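Local structure of diaminopimelate decarboxylase (Methanocaldococcus jannaschii, 1TWI) at residues Asn43-Trp54 against Gln264-Met275. The protein catalyses the pyridoxal-phosphate-dependent decarboxylation of meso-diaminopimelate to L-lysine, the last step of lysine biosynthesis. Numbering follows the deposited sequence.
Sequences NYNRYIEAFKRW and QKDLADAIINTM
R53 reaches across to N273 with a direct hydrogen bond. Its NH2 gives a fairly straight bond of 2.9 Å to N273 OD1, which lies in the guanidinium plane but receives the donor 31° out of its own carbonyl plane; R53 NH1 adds a weak second bond. NH1 also reaches a water that donates to D269 OD1, while R53 NE pairs with E57. Arginine suits this border: its extended chain, with CG anti to the backbone N (chi1 173°), lays a flat group over I272, CG2 being 3.6 Å from R53 CZ. Beside it, the broad W54 ring meets I272 CG1 and M275, whose CE is 3.8 Å from W54 CH2 and whose sulfur makes a Met-aromatic contact; W54 NE1 bonds P285 O. Small A50 and A268 let the segment axes come within 8.4 Å, and A268 CB sits over the F51 ring. Q264 fits among N43, R46, Y47 and A50: its CG lies 3.4 Å from the Y47 ring centroid, and the bend at chi2 (89°) brings its amide to a water, joined by NE2 (3.0 Å), N43 OD1 and R46 NH1. D5 pairs with R46 NH2. Y47 OH bonds S294 OG, its side chain about 6 Å from the bound pyridoxal phosphate. The apolar seam between these outer TIM-barrel helices thus leaves specificity to its borders, where water and same-chain partners probably offset the cost of burying R53, R46 and Q264 NE2.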
# COMPACT_ATOMS: atom_id res chain seq x y z
N ASN A 43 14.30 -0.23 -23.24
CA ASN A 43 13.35 -1.33 -22.98
C ASN A 43 12.25 -1.37 -24.06
O ASN A 43 11.86 -2.45 -24.52
CB ASN A 43 12.72 -1.17 -21.56
CG ASN A 43 13.75 -1.37 -20.45
OD1 ASN A 43 14.86 -1.87 -20.69
ND2 ASN A 43 13.40 -0.97 -19.21
N TYR A 44 11.75 -0.20 -24.44
CA TYR A 44 10.71 -0.11 -25.44
C TYR A 44 11.24 -0.59 -26.79
O TYR A 44 10.59 -1.36 -27.49
CB TYR A 44 10.24 1.35 -25.61
CG TYR A 44 9.14 1.48 -26.63
CD1 TYR A 44 7.88 0.93 -26.38
CD2 TYR A 44 9.37 2.09 -27.85
CE1 TYR A 44 6.87 1.00 -27.35
CE2 TYR A 44 8.37 2.16 -28.82
CZ TYR A 44 7.13 1.61 -28.56
OH TYR A 44 6.13 1.71 -29.51
N ASN A 45 12.42 -0.11 -27.16
CA ASN A 45 13.02 -0.50 -28.44
C ASN A 45 13.29 -2.02 -28.50
O ASN A 45 13.28 -2.58 -29.58
CB ASN A 45 14.32 0.22 -28.68
CG ASN A 45 14.13 1.72 -28.98
OD1 ASN A 45 13.02 2.17 -29.36
ND2 ASN A 45 15.22 2.49 -28.84
N ARG A 46 13.56 -2.67 -27.35
CA ARG A 46 13.76 -4.11 -27.37
C ARG A 46 12.47 -4.83 -27.82
O ARG A 46 12.50 -5.88 -28.54
CB ARG A 46 14.20 -4.61 -25.99
CG ARG A 46 15.73 -4.46 -25.79
CD ARG A 46 16.16 -4.76 -24.34
NE ARG A 46 17.60 -4.55 -24.19
CZ ARG A 46 18.20 -4.24 -23.04
NH1 ARG A 46 17.50 -4.11 -21.93
NH2 ARG A 46 19.52 -3.99 -23.01
N TYR A 47 11.33 -4.32 -27.36
CA TYR A 47 10.08 -4.89 -27.82
C TYR A 47 9.86 -4.65 -29.30
O TYR A 47 9.48 -5.59 -30.07
CB TYR A 47 8.90 -4.29 -27.06
CG TYR A 47 8.56 -5.10 -25.82
CD1 TYR A 47 7.83 -6.30 -25.92
CD2 TYR A 47 8.96 -4.67 -24.56
CE1 TYR A 47 7.49 -7.04 -24.75
CE2 TYR A 47 8.64 -5.40 -23.40
CZ TYR A 47 7.92 -6.57 -23.52
OH TYR A 47 7.64 -7.27 -22.40
N ILE A 48 10.15 -3.45 -29.74
CA ILE A 48 9.89 -3.14 -31.16
C ILE A 48 10.77 -3.99 -32.05
O ILE A 48 10.33 -4.52 -33.04
CB ILE A 48 10.15 -1.66 -31.44
CG1 ILE A 48 9.18 -0.81 -30.57
CG2 ILE A 48 10.00 -1.36 -32.99
CD1 ILE A 48 7.66 -1.10 -30.85
N GLU A 49 12.05 -4.08 -31.69
CA GLU A 49 12.98 -4.84 -32.50
C GLU A 49 12.63 -6.34 -32.49
O GLU A 49 12.66 -7.02 -33.53
CB GLU A 49 14.39 -4.62 -31.98
CG GLU A 49 15.40 -5.38 -32.79
CD GLU A 49 15.72 -4.72 -34.13
OE1 GLU A 49 16.47 -5.36 -34.89
OE2 GLU A 49 15.24 -3.57 -34.42
N ALA A 50 12.25 -6.83 -31.32
CA ALA A 50 11.92 -8.23 -31.21
C ALA A 50 10.62 -8.58 -31.94
O ALA A 50 10.53 -9.66 -32.54
CB ALA A 50 11.82 -8.62 -29.75
N PHE A 51 9.63 -7.70 -31.92
CA PHE A 51 8.36 -8.05 -32.54
C PHE A 51 8.06 -7.46 -33.93
O PHE A 51 7.03 -7.73 -34.47
CB PHE A 51 7.18 -7.72 -31.57
CG PHE A 51 7.04 -8.70 -30.42
CD1 PHE A 51 6.19 -9.78 -30.52
CD2 PHE A 51 7.80 -8.53 -29.26
CE1 PHE A 51 6.08 -10.70 -29.46
CE2 PHE A 51 7.71 -9.45 -28.18
CZ PHE A 51 6.85 -10.55 -28.28
N LYS A 52 8.97 -6.70 -34.54
CA LYS A 52 8.64 -6.13 -35.86
C LYS A 52 8.44 -7.23 -36.90
O LYS A 52 7.82 -7.02 -37.93
CB LYS A 52 9.74 -5.17 -36.32
CG LYS A 52 11.08 -5.83 -36.51
CD LYS A 52 12.06 -4.79 -37.05
CE LYS A 52 13.50 -5.20 -36.92
NZ LYS A 52 14.35 -3.94 -37.06
N ARG A 53 8.99 -8.39 -36.64
CA ARG A 53 8.78 -9.50 -37.52
C ARG A 53 7.25 -9.76 -37.73
O ARG A 53 6.82 -10.20 -38.81
CB ARG A 53 9.42 -10.75 -36.89
CG ARG A 53 9.13 -12.01 -37.61
CD ARG A 53 9.83 -13.19 -36.98
NE ARG A 53 9.38 -14.43 -37.62
CZ ARG A 53 9.36 -15.60 -36.99
NH1 ARG A 53 9.75 -15.66 -35.72
NH2 ARG A 53 8.90 -16.68 -37.60
N TRP A 54 6.44 -9.54 -36.70
CA TRP A 54 4.99 -9.77 -36.86
C TRP A 54 4.44 -8.97 -38.03
O TRP A 54 3.79 -9.52 -38.94
CB TRP A 54 4.20 -9.37 -35.58
CG TRP A 54 2.77 -9.77 -35.73
CD1 TRP A 54 1.65 -8.95 -35.83
CD2 TRP A 54 2.29 -11.10 -35.78
NE1 TRP A 54 0.50 -9.73 -35.92
CE2 TRP A 54 0.89 -11.05 -35.89
CE3 TRP A 54 2.93 -12.37 -35.73
CZ2 TRP A 54 0.10 -12.21 -35.96
CZ3 TRP A 54 2.15 -13.51 -35.80
CH2 TRP A 54 0.76 -13.43 -35.91
N GLN A 264 12.86 -9.99 -24.47
CA GLN A 264 11.77 -9.69 -25.40
C GLN A 264 11.93 -10.56 -26.64
O GLN A 264 10.94 -11.02 -27.23
CB GLN A 264 11.80 -8.20 -25.80
CG GLN A 264 11.36 -7.24 -24.66
CD GLN A 264 12.52 -6.78 -23.76
OE1 GLN A 264 13.49 -7.50 -23.55
NE2 GLN A 264 12.39 -5.58 -23.20
N LYS A 265 13.17 -10.74 -27.08
CA LYS A 265 13.44 -11.59 -28.25
C LYS A 265 12.97 -13.00 -28.02
O LYS A 265 12.38 -13.61 -28.92
CB LYS A 265 14.95 -11.65 -28.58
CG LYS A 265 15.49 -10.32 -29.05
CD LYS A 265 16.98 -10.38 -29.59
CE LYS A 265 17.34 -9.07 -30.31
NZ LYS A 265 18.74 -9.12 -30.87
N ASP A 266 13.25 -13.54 -26.83
CA ASP A 266 12.80 -14.90 -26.49
C ASP A 266 11.25 -14.96 -26.51
O ASP A 266 10.65 -15.94 -27.02
CB ASP A 266 13.28 -15.34 -25.11
CG ASP A 266 14.79 -15.48 -25.03
OD1 ASP A 266 15.34 -16.06 -25.98
OD2 ASP A 266 15.38 -15.01 -24.03
N LEU A 267 10.63 -13.93 -25.97
CA LEU A 267 9.18 -13.86 -25.95
C LEU A 267 8.59 -13.85 -27.38
O LEU A 267 7.63 -14.56 -27.66
CB LEU A 267 8.72 -12.61 -25.21
CG LEU A 267 7.19 -12.52 -25.03
CD1 LEU A 267 6.70 -13.64 -24.04
CD2 LEU A 267 6.87 -11.09 -24.42
N ALA A 268 9.17 -13.06 -28.28
CA ALA A 268 8.68 -12.97 -29.64
C ALA A 268 8.91 -14.25 -30.41
O ALA A 268 8.05 -14.68 -31.16
CB ALA A 268 9.35 -11.82 -30.36
N ASP A 269 10.07 -14.88 -30.23
CA ASP A 269 10.30 -16.13 -30.95
C ASP A 269 9.17 -17.08 -30.56
O ASP A 269 8.55 -17.75 -31.42
CB ASP A 269 11.64 -16.77 -30.58
CG ASP A 269 12.82 -16.01 -31.14
OD1 ASP A 269 12.60 -15.30 -32.14
OD2 ASP A 269 13.95 -16.12 -30.57
N ALA A 270 8.91 -17.14 -29.27
CA ALA A 270 7.88 -18.02 -28.75
C ALA A 270 6.45 -17.70 -29.22
O ALA A 270 5.68 -18.58 -29.70
CB ALA A 270 7.96 -18.03 -27.21
N ILE A 271 6.05 -16.44 -29.07
CA ILE A 271 4.71 -16.05 -29.49
C ILE A 271 4.49 -16.15 -31.00
O ILE A 271 3.51 -16.74 -31.47
CB ILE A 271 4.36 -14.58 -29.02
CG1 ILE A 271 4.21 -14.57 -27.49
CG2 ILE A 271 3.07 -14.10 -29.71
CD1 ILE A 271 3.96 -13.20 -26.88
N ILE A 272 5.41 -15.57 -31.76
CA ILE A 272 5.24 -15.51 -33.19
C ILE A 272 5.26 -16.88 -33.86
O ILE A 272 4.37 -17.18 -34.68
CB ILE A 272 6.30 -14.53 -33.81
CG1 ILE A 272 6.03 -13.10 -33.34
CG2 ILE A 272 6.28 -14.59 -35.36
CD1 ILE A 272 7.17 -12.12 -33.75
N ASN A 273 6.21 -17.72 -33.50
CA ASN A 273 6.25 -19.06 -34.09
C ASN A 273 5.00 -19.86 -33.65
O ASN A 273 4.51 -20.71 -34.38
CB ASN A 273 7.57 -19.79 -33.72
CG ASN A 273 8.81 -19.13 -34.42
OD1 ASN A 273 8.77 -18.85 -35.64
ND2 ASN A 273 9.88 -18.85 -33.65
N THR A 274 4.44 -19.56 -32.48
CA THR A 274 3.26 -20.31 -32.09
C THR A 274 2.08 -19.82 -32.90
O THR A 274 1.35 -20.64 -33.48
CB THR A 274 2.93 -20.19 -30.59
OG1 THR A 274 3.94 -20.86 -29.84
CG2 THR A 274 1.58 -20.89 -30.29
N MET A 275 1.85 -18.50 -32.95
CA MET A 275 0.69 -17.99 -33.71
C MET A 275 0.73 -18.36 -35.21
O MET A 275 -0.33 -18.61 -35.80
CB MET A 275 0.57 -16.45 -33.60
CG MET A 275 0.25 -15.98 -32.16
SD MET A 275 0.27 -14.22 -32.04
CE MET A 275 -1.35 -13.94 -32.80
O HOH W 1 14.61 -4.88 -21.33
O HOH W 2 11.04 -13.62 -33.73